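Local coordinates for GH3 beta-N-acetylglucosaminidase (Paenibacillaceae, PDB 6K5J), which hydrolyses terminal beta-linked N-acetylglucosamine residues as a family 3 glycoside hydrolase, probably acting on chitin-derived oligosaccharides, at residues D33-I38 / S63-Q68; E402-L407 / S483-F488. All blocks are in the same frame, centred on the assembly; numbering follows the deposited sequence.

Contact 1 (D33-I38 / S63-Q68)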
# COMPACT_ATOMS: atom_id res chain seq x y z
N ASP A 33 4.01 20.21 17.55
CA ASP A 33 4.10 18.82 17.99
C ASP A 33 5.32 18.13 17.38
O ASP A 33 6.03 17.38 18.05
CB ASP A 33 2.83 18.06 17.62
CG ASP A 33 1.68 18.34 18.56
OD1 ASP A 33 1.89 19.03 19.57
OD2 ASP A 33 0.57 17.86 18.27
N ALA A 34 5.55 18.36 16.09
CA ALA A 34 6.71 17.74 15.44
C ALA A 34 8.01 18.24 16.07
O ALA A 34 8.94 17.45 16.30
CB ALA A 34 6.67 18.04 13.94
N ARG A 35 8.06 19.53 16.39
CA ARG A 35 9.25 20.11 16.99
C ARG A 35 9.54 19.50 18.36
O ARG A 35 10.70 19.20 18.69
CB ARG A 35 9.06 21.62 17.09
CG ARG A 35 10.30 22.41 17.42
CD ARG A 35 10.01 23.91 17.31
NE ARG A 35 9.51 24.28 15.99
CZ ARG A 35 10.29 24.60 14.96
NH1 ARG A 35 11.61 24.61 15.11
NH2 ARG A 35 9.75 24.92 13.79
N LYS A 36 8.50 19.29 19.17
CA LYS A 36 8.68 18.71 20.50
C LYS A 36 9.02 17.22 20.43
O LYS A 36 9.85 16.72 21.21
CB LYS A 36 7.42 18.95 21.34
CG LYS A 36 7.32 20.40 21.84
CD LYS A 36 6.22 20.66 22.88
CE LYS A 36 6.79 21.17 24.20
NZ LYS A 36 6.71 22.63 24.41
N LEU A 37 8.40 16.50 19.50
CA LEU A 37 8.75 15.09 19.30
C LEU A 37 10.23 14.94 18.96
O LEU A 37 10.90 14.04 19.47
CB LEU A 37 7.89 14.49 18.18
CG LEU A 37 6.41 14.21 18.46
CD1 LEU A 37 5.66 13.91 17.17
CD2 LEU A 37 6.26 13.08 19.45
N ILE A 38 10.75 15.83 18.12
CA ILE A 38 12.14 15.73 17.70
C ILE A 38 13.08 16.22 18.79
O ILE A 38 14.03 15.53 19.17
CB ILE A 38 12.36 16.49 16.38
CG1 ILE A 38 11.61 15.82 15.23
CG2 ILE A 38 13.86 16.58 16.08
CD1 ILE A 38 11.51 16.71 13.99
N SER A 63 10.75 17.99 4.60
CA SER A 63 11.75 17.02 5.02
C SER A 63 13.04 17.70 5.45
O SER A 63 13.64 17.33 6.47
CB SER A 63 12.04 16.01 3.90
OG SER A 63 10.87 15.27 3.56
N ALA A 64 13.48 18.70 4.69
CA ALA A 64 14.71 19.40 5.06
C ALA A 64 14.55 20.15 6.37
O ALA A 64 15.49 20.23 7.18
CB ALA A 64 15.13 20.35 3.94
N GLU A 65 13.35 20.71 6.60
CA GLU A 65 13.07 21.41 7.86
C GLU A 65 13.13 20.45 9.04
O GLU A 65 13.74 20.76 10.06
CB GLU A 65 11.70 22.09 7.80
CG GLU A 65 11.37 22.89 9.08
CD GLU A 65 9.96 23.46 9.11
OE1 GLU A 65 9.08 22.96 8.38
OE2 GLU A 65 9.72 24.42 9.89
N LEU A 66 12.49 19.29 8.91
CA LEU A 66 12.53 18.32 10.00
C LEU A 66 13.96 17.89 10.31
O LEU A 66 14.34 17.76 11.48
CB LEU A 66 11.66 17.09 9.65
CG LEU A 66 10.15 17.36 9.57
CD1 LEU A 66 9.41 16.17 8.93
CD2 LEU A 66 9.56 17.69 10.96
N GLN A 67 14.76 17.65 9.27
CA GLN A 67 16.15 17.27 9.49
C GLN A 67 16.94 18.41 10.13
O GLN A 67 17.83 18.18 10.96
CB GLN A 67 16.79 16.84 8.17
CG GLN A 67 16.11 15.61 7.56
CD GLN A 67 16.46 14.32 8.25
OE1 GLN A 67 17.04 14.31 9.35
NE2 GLN A 67 16.08 13.21 7.63
N GLN A 68 16.63 19.65 9.75
CA GLN A 68 17.31 20.79 10.34
C GLN A 68 16.96 20.94 11.81
O GLN A 68 17.83 21.26 12.63
CB GLN A 68 16.95 22.06 9.57
CG GLN A 68 17.55 23.34 10.13
CD GLN A 68 17.12 24.54 9.32
OE1 GLN A 68 16.14 24.48 8.56
NE2 GLN A 68 17.83 25.66 9.48
O HOH W 1 11.68 25.55 11.55
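Glu65 OE2 receives a hydrogen from water 1 at 2.8 Å, and the same water accepts one from Arg35 NH2, lying in the guanidinium plane at its edge. The direct ion pair beside this bridge is long: Arg35 NH2 stands 3.9 Å from Glu65 OE2, the two planes are turned 66° apart, and the side chains meet at about a right angle. Arg35 reaches across because its chain bends at chi3 (-57°), whereas Glu65 runs extended. The other carboxylate oxygen, Glu65 OE1, is taken by the backbone N of Ala30, which ties the acid to the residues just before helix 32-39. Next to this pair, in the family 3 TIM-barrel-like domain, the axes of segments 33-38 and 63-68 cross at -40° and approach to 10.8 Å. Leu66 CD2 reaches toward helix 32-39, 3.7 Å from Ile38 CD1 and 4.2 Å from Ala34 CB; the side chains of Ile38 and Leu66 cross nearly at right angles. Ile69 and Ala70, one turn further along helix 56-72, extend the apolar seam against Ile38. With a water bridging the long ion pair from the side, attraction between Arg35 and Glu65 is probably modest, and the apolar contact alongside is light, centred on Leu66.

Contact 2 (E402-L407 / S483-F488); sequences EVDEVL and SARNPF
A chi1 of -164° turns the Arg485 chain away from its own N and, stretched out to NE, it carries the guanidinium from its loop to the backbone of Val403 and the carboxylate of Asp404. The arginine follows strand 478-483 of the mixed sheet in the C-terminal alpha/beta domain, and its partners sit in the loop between strand 390-396 and helix 413-419, so two loops of one sheet are joined. Arg485 NH2 gives a hydrogen bond of 2.8 Å to Val403 O, bent to 142° at the hydrogen; the donor lies above the carbonyl plane, and Val403 CG1 merely grazes the same NH2 of Arg485 at 4.1 Å. Asp404 covers one guanidinium face, with OD2 3.7 Å above the plane of Arg485 and displaced toward the edge of the group; the two side chains pass antiparallel. The salt bridge from Asp404 OD1 to Arg485 NH1, 3.1 Å, is less sure, since the position of that oxygen is in doubt. Tyr456 OH also bonds Arg485 NH1, giving the buried charge a partner outside the two loops. A NAG lies about 5 Å from the side chain of Val403, so this loop probably borders the sugar-containing cleft. At the guanidinium edge, in plane, water 2 accepts from Arg485 NH1 at 3.0 Å and, weakly, from Glu405 N.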
# COMPACT_ATOMS: atom_id res chain seq x y z
N GLU A 402 -7.73 4.60 5.07
CA GLU A 402 -6.35 4.62 4.58
C GLU A 402 -6.06 3.48 3.62
O GLU A 402 -5.08 3.56 2.87
CB GLU A 402 -5.38 4.59 5.76
CG GLU A 402 -5.26 5.91 6.50
CD GLU A 402 -4.50 5.76 7.81
OE1 GLU A 402 -5.12 5.50 8.87
OE2 GLU A 402 -3.27 5.88 7.78
N VAL A 403 -6.87 2.42 3.63
CA VAL A 403 -6.78 1.38 2.60
C VAL A 403 -7.52 1.81 1.34
O VAL A 403 -7.04 1.61 0.22
CB VAL A 403 -7.30 0.03 3.13
CG1 VAL A 403 -6.81 -1.12 2.25
CG2 VAL A 403 -6.89 -0.20 4.57
N ASP A 404 -8.70 2.42 1.52
CA ASP A 404 -9.56 2.85 0.42
C ASP A 404 -9.82 4.35 0.59
O ASP A 404 -10.78 4.77 1.25
CB ASP A 404 -10.86 2.05 0.41
CG ASP A 404 -11.25 1.61 -0.97
OD1 ASP A 404 -11.05 2.41 -1.92
OD2 ASP A 404 -11.76 0.48 -1.12
N GLU A 405 -8.96 5.17 -0.01
CA GLU A 405 -8.96 6.60 0.22
C GLU A 405 -9.85 7.33 -0.79
O GLU A 405 -10.06 6.86 -1.91
CB GLU A 405 -7.54 7.16 0.15
CG GLU A 405 -7.41 8.64 0.46
CD GLU A 405 -7.86 8.98 1.88
OE1 GLU A 405 -6.98 9.11 2.77
OE2 GLU A 405 -9.08 9.13 2.11
N VAL A 406 -10.39 8.46 -0.36
CA VAL A 406 -10.98 9.44 -1.28
C VAL A 406 -9.85 10.02 -2.11
O VAL A 406 -9.05 10.82 -1.62
CB VAL A 406 -11.76 10.53 -0.53
CG1 VAL A 406 -12.33 11.52 -1.53
CG2 VAL A 406 -12.87 9.91 0.32
N LEU A 407 -9.79 9.62 -3.37
CA LEU A 407 -8.64 9.88 -4.23
C LEU A 407 -9.17 10.14 -5.63
O LEU A 407 -9.28 9.21 -6.45
CB LEU A 407 -7.66 8.70 -4.20
CG LEU A 407 -6.35 8.78 -4.97
CD1 LEU A 407 -5.87 10.22 -4.97
CD2 LEU A 407 -5.32 7.85 -4.35
N SER A 483 -13.09 -4.20 -13.91
CA SER A 483 -12.86 -3.94 -12.50
C SER A 483 -11.62 -3.08 -12.34
O SER A 483 -10.57 -3.37 -12.94
CB SER A 483 -12.72 -5.25 -11.71
OG SER A 483 -11.79 -6.13 -12.33
N ALA A 484 -11.74 -2.02 -11.55
CA ALA A 484 -10.64 -1.09 -11.28
C ALA A 484 -10.16 -1.16 -9.84
O ALA A 484 -9.41 -0.29 -9.40
CB ALA A 484 -11.06 0.34 -11.63
N ARG A 485 -10.61 -2.16 -9.09
CA ARG A 485 -9.87 -2.53 -7.89
C ARG A 485 -9.77 -4.06 -7.84
O ARG A 485 -9.14 -4.64 -8.72
CB ARG A 485 -10.49 -1.92 -6.63
CG ARG A 485 -9.50 -1.98 -5.46
CD ARG A 485 -9.69 -0.90 -4.40
NE ARG A 485 -8.70 -1.11 -3.35
CZ ARG A 485 -8.09 -0.14 -2.66
NH1 ARG A 485 -8.38 1.14 -2.89
NH2 ARG A 485 -7.19 -0.45 -1.74
N ASN A 486 -10.35 -4.73 -6.83
CA ASN A 486 -10.14 -6.17 -6.74
C ASN A 486 -10.75 -6.86 -7.96
O ASN A 486 -11.88 -6.55 -8.35
CB ASN A 486 -10.75 -6.76 -5.46
CG ASN A 486 -9.96 -6.38 -4.21
OD1 ASN A 486 -8.94 -5.69 -4.28
ND2 ASN A 486 -10.45 -6.82 -3.06
N PRO A 487 -10.04 -7.82 -8.57
CA PRO A 487 -10.61 -8.53 -9.73
C PRO A 487 -11.67 -9.54 -9.36
O PRO A 487 -12.33 -10.07 -10.25
CB PRO A 487 -9.38 -9.22 -10.35
CG PRO A 487 -8.52 -9.54 -9.14
CD PRO A 487 -8.70 -8.32 -8.22
N PHE A 488 -11.86 -9.79 -8.06
CA PHE A 488 -12.80 -10.81 -7.59
C PHE A 488 -14.25 -10.37 -7.70
O PHE A 488 -15.15 -11.16 -7.39
CB PHE A 488 -12.42 -11.18 -6.15
CG PHE A 488 -10.92 -11.33 -5.96
CD1 PHE A 488 -10.21 -12.27 -6.70
CD2 PHE A 488 -10.23 -10.51 -5.09
CE1 PHE A 488 -8.82 -12.40 -6.55
CE2 PHE A 488 -8.84 -10.63 -4.93
CZ PHE A 488 -8.14 -11.57 -5.67
O HOH W 2 -7.17 3.82 -2.48

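Contact 1 and contact 2 share no element: their centres are 33 Å apart and their nearest atoms about 15 Å. Residues 33-38 and 63-68 pack as two helices on the flank of the N-terminal domain, about 25 Å from the centre of the chain; though peripheral, the contact is largely buried, an apolar seam next to a hydrated ion pair. Residues 402-407 and 483-488 lie about 11 Å from that centre, where the 402-407 loop comes near a NAG, yet are only partly buried, and one buried arginine supplies the whole cross-link. In contact 1 the direct acid-arginine pair is long and a water bridges it; in contact 2 that pair is less certain than the bond to a backbone carbonyl.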